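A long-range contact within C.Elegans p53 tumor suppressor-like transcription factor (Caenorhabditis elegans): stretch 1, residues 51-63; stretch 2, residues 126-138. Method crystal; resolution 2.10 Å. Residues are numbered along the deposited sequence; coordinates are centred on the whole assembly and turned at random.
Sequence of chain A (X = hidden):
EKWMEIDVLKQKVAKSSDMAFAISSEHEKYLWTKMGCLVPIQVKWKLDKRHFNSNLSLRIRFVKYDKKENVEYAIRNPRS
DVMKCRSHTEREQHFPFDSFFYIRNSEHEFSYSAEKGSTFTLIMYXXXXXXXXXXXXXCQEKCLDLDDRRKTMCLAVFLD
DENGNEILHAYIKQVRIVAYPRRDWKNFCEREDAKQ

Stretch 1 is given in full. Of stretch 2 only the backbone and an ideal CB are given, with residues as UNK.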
# COMPACT_ATOMS: atom_id res chain seq x y z
N HIS A 51 -17.32 13.33 12.32
CA HIS A 51 -16.16 13.70 11.50
C HIS A 51 -16.52 14.49 10.25
O HIS A 51 -15.64 15.05 9.58
CB HIS A 51 -15.38 12.44 11.13
CG HIS A 51 -14.94 11.64 12.31
ND1 HIS A 51 -14.02 12.10 13.23
CD2 HIS A 51 -15.33 10.42 12.76
CE1 HIS A 51 -13.87 11.21 14.19
NE2 HIS A 51 -14.65 10.18 13.93
N PHE A 52 -17.81 14.56 9.95
CA PHE A 52 -18.26 15.26 8.76
C PHE A 52 -17.51 16.55 8.41
O PHE A 52 -17.22 16.80 7.25
CB PHE A 52 -19.75 15.57 8.85
CG PHE A 52 -20.33 16.08 7.57
CD1 PHE A 52 -20.59 15.20 6.52
CD2 PHE A 52 -20.56 17.44 7.38
CE1 PHE A 52 -21.08 15.67 5.30
CE2 PHE A 52 -21.05 17.93 6.17
CZ PHE A 52 -21.31 17.04 5.13
N ASN A 53 -17.19 17.37 9.40
CA ASN A 53 -16.48 18.62 9.11
C ASN A 53 -15.03 18.61 9.57
O ASN A 53 -14.38 19.66 9.65
CB ASN A 53 -17.22 19.80 9.75
CG ASN A 53 -18.64 19.95 9.23
OD1 ASN A 53 -18.86 20.18 8.04
ND2 ASN A 53 -19.62 19.80 10.13
N SER A 54 -14.50 17.43 9.86
CA SER A 54 -13.13 17.32 10.32
C SER A 54 -12.06 17.50 9.25
O SER A 54 -12.25 17.16 8.09
CB SER A 54 -12.92 15.96 10.98
OG SER A 54 -13.89 15.74 11.98
N ASN A 55 -10.94 18.06 9.66
CA ASN A 55 -9.84 18.20 8.75
C ASN A 55 -9.13 16.86 8.96
O ASN A 55 -8.81 16.51 10.08
CB ASN A 55 -8.94 19.34 9.18
CG ASN A 55 -8.21 19.94 8.02
OD1 ASN A 55 -7.58 19.24 7.24
ND2 ASN A 55 -8.32 21.26 7.88
N LEU A 56 -8.91 16.11 7.89
CA LEU A 56 -8.28 14.80 8.03
C LEU A 56 -6.98 14.66 7.29
O LEU A 56 -6.64 15.48 6.44
CB LEU A 56 -9.25 13.72 7.55
CG LEU A 56 -10.62 13.65 8.24
CD1 LEU A 56 -11.37 12.41 7.84
CD2 LEU A 56 -10.41 13.64 9.74
N SER A 57 -6.23 13.62 7.65
CA SER A 57 -4.97 13.31 6.98
C SER A 57 -4.96 11.80 6.70
O SER A 57 -5.63 11.01 7.38
CB SER A 57 -3.76 13.73 7.83
OG SER A 57 -3.78 13.12 9.09
N LEU A 58 -4.22 11.39 5.68
CA LEU A 58 -4.14 9.98 5.34
C LEU A 58 -2.68 9.53 5.39
O LEU A 58 -1.82 10.11 4.73
CB LEU A 58 -4.69 9.73 3.94
CG LEU A 58 -4.79 8.23 3.56
CD1 LEU A 58 -6.03 7.60 4.20
CD2 LEU A 58 -4.87 8.11 2.06
N ARG A 59 -2.40 8.51 6.19
CA ARG A 59 -1.04 8.00 6.29
C ARG A 59 -0.94 6.74 5.42
O ARG A 59 -1.86 5.92 5.40
CB ARG A 59 -0.68 7.67 7.75
CG ARG A 59 -0.31 8.89 8.58
CD ARG A 59 0.02 8.52 10.06
NE ARG A 59 -1.15 8.01 10.79
CZ ARG A 59 -1.31 6.75 11.20
NH1 ARG A 59 -0.38 5.84 10.93
NH2 ARG A 59 -2.37 6.41 11.91
N ILE A 60 0.17 6.62 4.71
CA ILE A 60 0.41 5.48 3.82
C ILE A 60 1.71 4.79 4.24
O ILE A 60 2.76 5.42 4.32
CB ILE A 60 0.57 5.95 2.36
CG1 ILE A 60 -0.67 6.74 1.93
CG2 ILE A 60 0.78 4.73 1.45
CD1 ILE A 60 -0.42 7.66 0.74
N ARG A 61 1.63 3.49 4.51
CA ARG A 61 2.78 2.70 4.94
C ARG A 61 2.93 1.45 4.09
O ARG A 61 1.97 0.98 3.46
CB ARG A 61 2.62 2.26 6.40
CG ARG A 61 2.69 3.38 7.46
CD ARG A 61 2.91 2.72 8.86
NE ARG A 61 4.24 2.12 8.92
CZ ARG A 61 4.64 1.23 9.83
NH1 ARG A 61 5.88 0.76 9.78
NH2 ARG A 61 3.79 0.79 10.76
N PHE A 62 4.14 0.92 4.07
CA PHE A 62 4.40 -0.30 3.33
C PHE A 62 5.24 -1.14 4.28
O PHE A 62 6.44 -0.89 4.52
CB PHE A 62 5.11 0.00 2.01
CG PHE A 62 5.20 -1.20 1.09
CD1 PHE A 62 4.04 -1.87 0.69
CD2 PHE A 62 6.44 -1.66 0.65
CE1 PHE A 62 4.09 -2.98 -0.15
CE2 PHE A 62 6.53 -2.78 -0.20
CZ PHE A 62 5.35 -3.44 -0.60
N VAL A 63 4.58 -2.15 4.84
CA VAL A 63 5.17 -3.02 5.85
C VAL A 63 5.18 -4.51 5.51
O VAL A 63 4.58 -4.95 4.52
CB VAL A 63 4.39 -2.85 7.19
CG1 VAL A 63 4.21 -1.37 7.49
CG2 VAL A 63 3.01 -3.56 7.12
N UNK A 126 -11.55 19.27 5.00
CA UNK A 126 -12.85 18.81 5.47
C UNK A 126 -13.68 18.48 4.26
O UNK A 126 -13.64 19.20 3.26
CB UNK A 126 -13.54 19.85 6.35
N UNK A 127 -14.41 17.38 4.34
CA UNK A 127 -15.25 16.97 3.24
C UNK A 127 -14.58 16.05 2.22
O UNK A 127 -15.27 15.49 1.38
CB UNK A 127 -15.77 18.22 2.52
N UNK A 128 -13.26 15.90 2.26
CA UNK A 128 -12.62 15.02 1.28
C UNK A 128 -13.07 13.58 1.59
O UNK A 128 -13.16 13.19 2.75
CB UNK A 128 -11.10 15.15 1.32
N UNK A 129 -13.39 12.81 0.56
CA UNK A 129 -13.83 11.43 0.76
C UNK A 129 -13.07 10.45 -0.14
O UNK A 129 -13.42 9.28 -0.24
CB UNK A 129 -15.33 11.32 0.50
N UNK A 130 -12.04 10.94 -0.81
CA UNK A 130 -11.26 10.07 -1.68
C UNK A 130 -9.86 10.61 -1.83
O UNK A 130 -9.61 11.80 -1.67
CB UNK A 130 -11.92 9.93 -3.05
N UNK A 131 -8.92 9.72 -2.10
CA UNK A 131 -7.57 10.18 -2.32
C UNK A 131 -7.04 9.35 -3.46
O UNK A 131 -7.09 8.11 -3.41
CB UNK A 131 -6.70 10.06 -1.07
N UNK A 132 -6.53 10.03 -4.48
CA UNK A 132 -5.95 9.38 -5.65
C UNK A 132 -4.47 9.70 -5.73
O UNK A 132 -4.03 10.82 -5.41
CB UNK A 132 -6.66 9.82 -6.93
N UNK A 133 -3.69 8.72 -6.15
CA UNK A 133 -2.25 8.90 -6.32
C UNK A 133 -1.64 7.63 -6.88
O UNK A 133 -2.26 6.56 -6.83
CB UNK A 133 -1.58 9.28 -5.00
N UNK A 134 -0.44 7.76 -7.42
CA UNK A 134 0.25 6.58 -7.89
C UNK A 134 1.27 6.23 -6.84
O UNK A 134 1.82 7.12 -6.19
CB UNK A 134 0.90 6.80 -9.26
N UNK A 135 1.50 4.94 -6.65
CA UNK A 135 2.56 4.53 -5.75
C UNK A 135 3.56 3.80 -6.65
O UNK A 135 3.17 3.15 -7.63
CB UNK A 135 2.05 3.66 -4.60
N UNK A 136 4.85 3.94 -6.36
CA UNK A 136 5.85 3.27 -7.18
C UNK A 136 6.89 2.62 -6.25
O UNK A 136 7.33 3.25 -5.28
CB UNK A 136 6.51 4.25 -8.15
N UNK A 137 7.21 1.35 -6.50
CA UNK A 137 8.15 0.59 -5.66
C UNK A 137 9.53 0.59 -6.31
O UNK A 137 9.68 0.29 -7.49
CB UNK A 137 7.66 -0.84 -5.45
N UNK A 138 10.54 0.96 -5.53
CA UNK A 138 11.89 1.07 -6.05
C UNK A 138 12.86 -0.01 -5.58
O UNK A 138 14.07 0.20 -5.53
CB UNK A 138 12.45 2.44 -5.67

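The two stretches meet in two ways: a close backbone encounter around the turn from His-51 to Ser-54, and, farther on, two strands whose axes come no nearer than 9.6 Å and cross at -44°, so that side chains must bridge the gap. No direct hydrogen bond joins them.

Position 126 lies against the end of the turn, its CA 4.5 Å from the CA of Asn-55. Its CB points sideways, and the ideal CB is 3.4 Å from Asn-53 O and 3.5 Å from Ser-54 O, so a compact side chain suits the site. A phi of -53° admits proline, though alanine or serine would also fit. The residue is Pro-126. Its CA approaches Ser-54 O at 3.2 Å in a CA-H...O contact, and its CB lies 3.6 Å from Asn-53 O; with 80 Å² covered, it is the most extensively covered residue of either stretch.

Position 127 has phi/psi of 90/-13, where a CB would be jammed against the carbonyl O of the preceding residue. The backbone alone therefore calls for glycine, and the residue is Gly-127. Its N donates to a water at 2.7 Å from Gly-127 N to the water O; the same water has Ser-54 O at 2.7 Å and Phe-52 O at 3.3 Å from its O, with more acceptors in reach than it has protons, linking the stretches where the direct gap from Gly-127 N to Phe-52 O is 4.1 Å.

At 128 the CB points sideways with nothing of stretch 1 within 5.5 Å, leaving many choices; it is Ala-128. Stretch 1 sets no limit at 129 and 130, so polar or apolar chains would suit, with 130 already in the strand. They are Val-129 and Gln-130.

From 131 the strand alternates. The CB of 131 points toward stretch 1, and its ideal position is already 4.1 Å from Leu-58 CD2. A small apolar residue meets this leucine without further reach. Ala-131 does so, its CB 4.1 Å from Leu-58 CD2.

Position 132 is out of reach, and polar or apolar residues are possible; Asn-132 accepts a hydrogen bond through OD1 from Gln-130 NE2 at 3.0 Å.

At 133 the CB points toward stretch 1 but has nothing within 5.5 Å, while Ile-60 extends CD1 into the gap. A long apolar chain is favoured: leucine, methionine or an aromatic. Phe-133, with chi1 p, brings CZ within 3.6 Å of Ile-60 CD1, and that methyl lies over the ring face in a CH-pi contact.

Stretch 1 leaves 134 open to polar or apolar chains; it is Asp-134. Position 135 again points toward stretch 1, across open space, and a branched or long apolar chain would suit. Ile-135 extends partway, its CD1 still 4.9 Å from Ile-60 CG2. Position 136, out of reach, could likewise be polar or apolar; it is Ile-136.

At 137 the CB points toward stretch 1, on the side where Phe-62 lies, inviting a large apolar or aromatic group. Phe-137, with chi1 m, places CE1 3.6 Å from Phe-62 CZ, over a face of the Phe-62 ring; the planes meet obliquely at 48°. Position 138, beyond the strand and out of reach, would take many kinds of side chain; it is Met-138.

Stretch 2 (126-138) PGAVQANFDIIFM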
# COMPACT_ATOMS: atom_id res chain seq x y z
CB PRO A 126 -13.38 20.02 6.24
CG PRO A 126 -12.13 20.70 6.72
CD PRO A 126 -11.26 20.62 5.49
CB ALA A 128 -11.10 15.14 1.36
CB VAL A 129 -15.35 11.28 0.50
CG1 VAL A 129 -16.16 12.10 1.52
CG2 VAL A 129 -15.67 11.75 -0.93
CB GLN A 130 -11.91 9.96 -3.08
CG GLN A 130 -11.26 8.91 -4.01
CD GLN A 130 -12.13 8.60 -5.23
OE1 GLN A 130 -13.34 8.54 -5.12
NE2 GLN A 130 -11.50 8.37 -6.38
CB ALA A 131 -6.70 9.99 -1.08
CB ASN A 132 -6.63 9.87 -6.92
CG ASN A 132 -8.11 9.54 -6.94
OD1 ASN A 132 -8.50 8.44 -6.55
ND2 ASN A 132 -8.92 10.48 -7.40
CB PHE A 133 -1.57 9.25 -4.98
CG PHE A 133 -1.80 8.22 -3.89
CD1 PHE A 133 -0.97 7.10 -3.76
CD2 PHE A 133 -2.89 8.34 -3.03
CE1 PHE A 133 -1.21 6.11 -2.78
CE2 PHE A 133 -3.15 7.35 -2.05
CZ PHE A 133 -2.30 6.23 -1.93
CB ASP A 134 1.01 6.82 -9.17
CG ASP A 134 0.11 7.04 -10.34
OD1 ASP A 134 -0.91 6.33 -10.42
OD2 ASP A 134 0.42 7.92 -11.15
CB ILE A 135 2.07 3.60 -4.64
CG1 ILE A 135 3.25 3.20 -3.76
CG2 ILE A 135 1.38 2.39 -5.25
CD1 ILE A 135 2.84 2.61 -2.40
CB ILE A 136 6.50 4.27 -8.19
CG1 ILE A 136 7.53 3.55 -9.05
CG2 ILE A 136 7.19 5.44 -7.45
CD1 ILE A 136 8.18 4.45 -10.09
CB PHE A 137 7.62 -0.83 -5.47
CG PHE A 137 6.27 -0.87 -4.82
CD1 PHE A 137 6.15 -0.75 -3.43
CD2 PHE A 137 5.12 -0.93 -5.59
CE1 PHE A 137 4.88 -0.69 -2.82
CE2 PHE A 137 3.84 -0.87 -4.99
CZ PHE A 137 3.72 -0.74 -3.60
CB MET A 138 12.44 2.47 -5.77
CG MET A 138 11.67 3.57 -6.52
SD MET A 138 11.55 3.29 -8.32
CE MET A 138 13.24 3.63 -8.79
O HOH W 1 -14.12 15.97 6.58
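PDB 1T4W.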